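Local coordinates for chromosome replication initiation inhibitor protein (Agrobacterium tumefaciens, PDB 3FD3) that probably acts as a LysR-family DNA-binding transcription factor, of which this chain is the C-terminal, substrate-binding-type regulatory part, at residues R86-G91 against A95-A100. Numbering follows the deposited sequence.
Sequences RHFADG and AALARA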
ATOM      1  N   ARG A  86       9.523  21.036 -15.426  1.00 19.12           N
ATOM      2  CA  ARG A  86       9.618  22.067 -14.396  1.00 19.90           C
ATOM      3  C   ARG A  86      10.962  22.010 -13.674  1.00 20.37           C
ATOM      4  O   ARG A  86      11.514  23.038 -13.321  1.00 19.04           O
ATOM      5  CB  ARG A  86       8.495  21.873 -13.393  1.00 19.90           C
ATOM      6  CG  ARG A  86       7.123  22.275 -13.937  1.00 20.92           C
ATOM      7  CD  ARG A  86       6.065  21.906 -12.967  1.00 25.45           C
ATOM      8  NE  ARG A  86       6.160  22.706 -11.758  1.00 26.21           N
ATOM      9  CZ  ARG A  86       5.904  22.274 -10.521  1.00 28.96           C
ATOM     10  NH1 ARG A  86       5.661  20.976 -10.291  1.00 28.17           N
ATOM     11  NH2 ARG A  86       6.010  23.133  -9.494  1.00 29.09           N
ATOM     12  N   HIS A  87      11.491  20.806 -13.481  1.00 21.11           N
ATOM     13  CA  HIS A  87      12.633  20.592 -12.580  1.00 22.23           C
ATOM     14  C   HIS A  87      13.927  20.181 -13.240  1.00 23.92           C
ATOM     15  O   HIS A  87      15.008  20.364 -12.648  1.00 25.04           O
ATOM     16  CB  HIS A  87      12.271  19.541 -11.541  1.00 22.62           C
ATOM     17  CG  HIS A  87      11.147  19.952 -10.662  1.00 23.15           C
ATOM     18  ND1 HIS A  87       9.888  19.405 -10.770  1.00 23.59           N
ATOM     19  CD2 HIS A  87      11.082  20.864  -9.663  1.00 22.59           C
ATOM     20  CE1 HIS A  87       9.099  19.958  -9.864  1.00 21.84           C
ATOM     21  NE2 HIS A  87       9.801  20.838  -9.178  1.00 24.15           N
ATOM     22  N   PHE A  88      13.830  19.644 -14.450  1.00 24.87           N
ATOM     23  CA  PHE A  88      14.991  19.187 -15.186  1.00 26.09           C
ATOM     24  C   PHE A  88      14.967  19.771 -16.603  1.00 28.08           C
ATOM     25  O   PHE A  88      15.254  19.065 -17.571  1.00 28.85           O
ATOM     26  CB  PHE A  88      15.027  17.644 -15.219  1.00 26.08           C
ATOM     27  CG  PHE A  88      15.138  16.996 -13.851  1.00 23.59           C
ATOM     28  CD1 PHE A  88      16.211  17.299 -13.007  1.00 23.27           C
ATOM     29  CD2 PHE A  88      14.183  16.075 -13.417  1.00 23.86           C
ATOM     30  CE1 PHE A  88      16.327  16.716 -11.745  1.00 22.86           C
ATOM     31  CE2 PHE A  88      14.270  15.489 -12.173  1.00 21.96           C
ATOM     32  CZ  PHE A  88      15.351  15.799 -11.315  1.00 22.52           C
ATOM     33  N   ALA A  89      14.601  21.052 -16.714  1.00 29.90           N
ATOM     34  CA  ALA A  89      14.483  21.719 -18.006  1.00 31.57           C
ATOM     35  C   ALA A  89      15.814  21.686 -18.757  1.00 33.43           C
ATOM     36  O   ALA A  89      15.810  21.437 -19.958  1.00 35.67           O
ATOM     37  CB  ALA A  89      13.997  23.163 -17.854  1.00 31.19           C
ATOM     38  N   ASP A  90      16.940  21.904 -18.068  1.00 33.86           N
ATOM     39  CA  ASP A  90      18.258  21.782 -18.733  1.00 33.71           C
ATOM     40  C   ASP A  90      19.055  20.521 -18.307  1.00 32.96           C
ATOM     41  O   ASP A  90      20.295  20.534 -18.270  1.00 32.79           O
ATOM     42  CB  ASP A  90      19.078  23.083 -18.642  1.00 34.89           C
ATOM     43  CG  ASP A  90      19.490  23.475 -17.216  1.00 36.89           C
ATOM     44  OD1 ASP A  90      19.824  24.685 -17.020  1.00 38.77           O
ATOM     45  OD2 ASP A  90      19.532  22.610 -16.317  1.00 38.42           O
ATOM     46  N   GLY A  91      18.314  19.443 -18.023  1.00 30.85           N
ATOM     47  CA  GLY A  91      18.860  18.104 -17.806  1.00 28.89           C
ATOM     48  C   GLY A  91      18.845  17.660 -16.363  1.00 27.32           C
ATOM     49  O   GLY A  91      18.617  18.452 -15.449  1.00 25.67           O
ATOM     50  N   ALA A  95      23.048  19.923  -9.790  1.00 23.39           N
ATOM     51  CA  ALA A  95      22.417  21.155  -9.344  1.00 23.35           C
ATOM     52  C   ALA A  95      20.905  20.995  -9.330  1.00 22.82           C
ATOM     53  O   ALA A  95      20.228  21.386  -8.356  1.00 22.82           O
ATOM     54  CB  ALA A  95      22.836  22.349 -10.246  1.00 22.79           C
ATOM     55  N   ALA A  96      20.373  20.409 -10.401  1.00 22.77           N
ATOM     56  CA  ALA A  96      18.920  20.196 -10.505  1.00 22.91           C
ATOM     57  C   ALA A  96      18.395  19.226  -9.450  1.00 23.23           C
ATOM     58  O   ALA A  96      17.333  19.434  -8.862  1.00 22.52           O
ATOM     59  CB  ALA A  96      18.551  19.720 -11.906  1.00 23.08           C
ATOM     60  N   LEU A  97      19.151  18.160  -9.190  1.00 22.86           N
ATOM     61  CA  LEU A  97      18.742  17.157  -8.197  1.00 23.51           C
ATOM     62  C   LEU A  97      18.773  17.701  -6.779  1.00 24.16           C
ATOM     63  O   LEU A  97      18.071  17.209  -5.900  1.00 24.82           O
ATOM     64  CB  LEU A  97      19.617  15.913  -8.297  1.00 23.49           C
ATOM     65  CG  LEU A  97      19.285  14.981  -9.460  1.00 24.48           C
ATOM     66  CD1 LEU A  97      20.496  14.058  -9.718  1.00 25.52           C
ATOM     67  CD2 LEU A  97      17.972  14.198  -9.198  1.00 22.94           C
ATOM     68  N   ALA A  98      19.553  18.751  -6.557  1.00 24.09           N
ATOM     69  CA  ALA A  98      19.589  19.380  -5.243  1.00 24.50           C
ATOM     70  C   ALA A  98      18.341  20.197  -4.977  1.00 24.81           C
ATOM     71  O   ALA A  98      18.119  20.608  -3.838  1.00 25.12           O
ATOM     72  CB  ALA A  98      20.857  20.268  -5.100  1.00 24.64           C
ATOM     73  N   ARG A  99      17.545  20.449  -6.020  1.00 25.32           N
ATOM     74  CA  ARG A  99      16.341  21.266  -5.918  1.00 26.25           C
ATOM     75  C   ARG A  99      15.009  20.572  -6.252  1.00 25.74           C
ATOM     76  O   ARG A  99      13.971  21.081  -5.861  1.00 27.54           O
ATOM     77  CB  ARG A  99      16.493  22.498  -6.810  1.00 26.85           C
ATOM     78  CG  ARG A  99      17.680  23.355  -6.413  1.00 29.66           C
ATOM     79  CD  ARG A  99      17.823  24.527  -7.336  1.00 34.11           C
ATOM     80  NE  ARG A  99      18.757  25.517  -6.807  1.00 40.94           N
ATOM     81  CZ  ARG A  99      18.452  26.455  -5.900  1.00 44.97           C
ATOM     82  NH1 ARG A  99      17.228  26.535  -5.371  1.00 46.90           N
ATOM     83  NH2 ARG A  99      19.385  27.316  -5.504  1.00 46.47           N
ATOM     84  N   ALA A 100      15.028  19.454  -6.976  1.00 23.97           N
ATOM     85  CA  ALA A 100      13.810  18.798  -7.447  1.00 23.52           C
ATOM     86  C   ALA A 100      13.235  17.934  -6.319  1.00 23.29           C
ATOM     87  O   ALA A 100      13.999  17.215  -5.679  1.00 24.50           O
ATOM     88  CB  ALA A 100      14.123  17.918  -8.640  1.00 22.55           C
TER
HETATM   89  O   HOH W   1      15.388  21.101 -10.048  1.00 23.81           O
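Phe88 and Ala96 meet where the chain leaves helix 81-87 of the LysR substrate-binding domain, makes a type I turn from Phe88 to Gly91, closed by the hydrogen bond from Gly91 N to Phe88 O (3.1 Å), and comes back as the short helix 94-97. The backbones stay apart, with the CA atoms of His87 and Ala100 5.6 Å from each other, and no direct hydrogen bond joins them. A water bridges them instead, donating to His87 O at 2.7 Å and to Ala96 O, which also accepts from the amides of Arg99 and Ala100. Phe88 carries the apolar part. With CG anti to its carbonyl carbon (chi1 -62°), the ring reaches across to the second segment: Ala96 CB sits at the ring edge, 3.5 Å from CD1, while CZ lies 3.6 Å from Ala100 CB and 3.7 Å from Leu97 CD2. The CB atoms of His87 and Ala100 touch at 3.8 Å, whereas His87 ND1 is hydrogen-bonded to Phe83 O. Phe83 also packs on Phe88 and Ala100. The Phe88 ring, set against two alanine methyls and a leucine branch, thus packs the turn against residues 96-100, and a single water supplies the polar link that no direct bond makes.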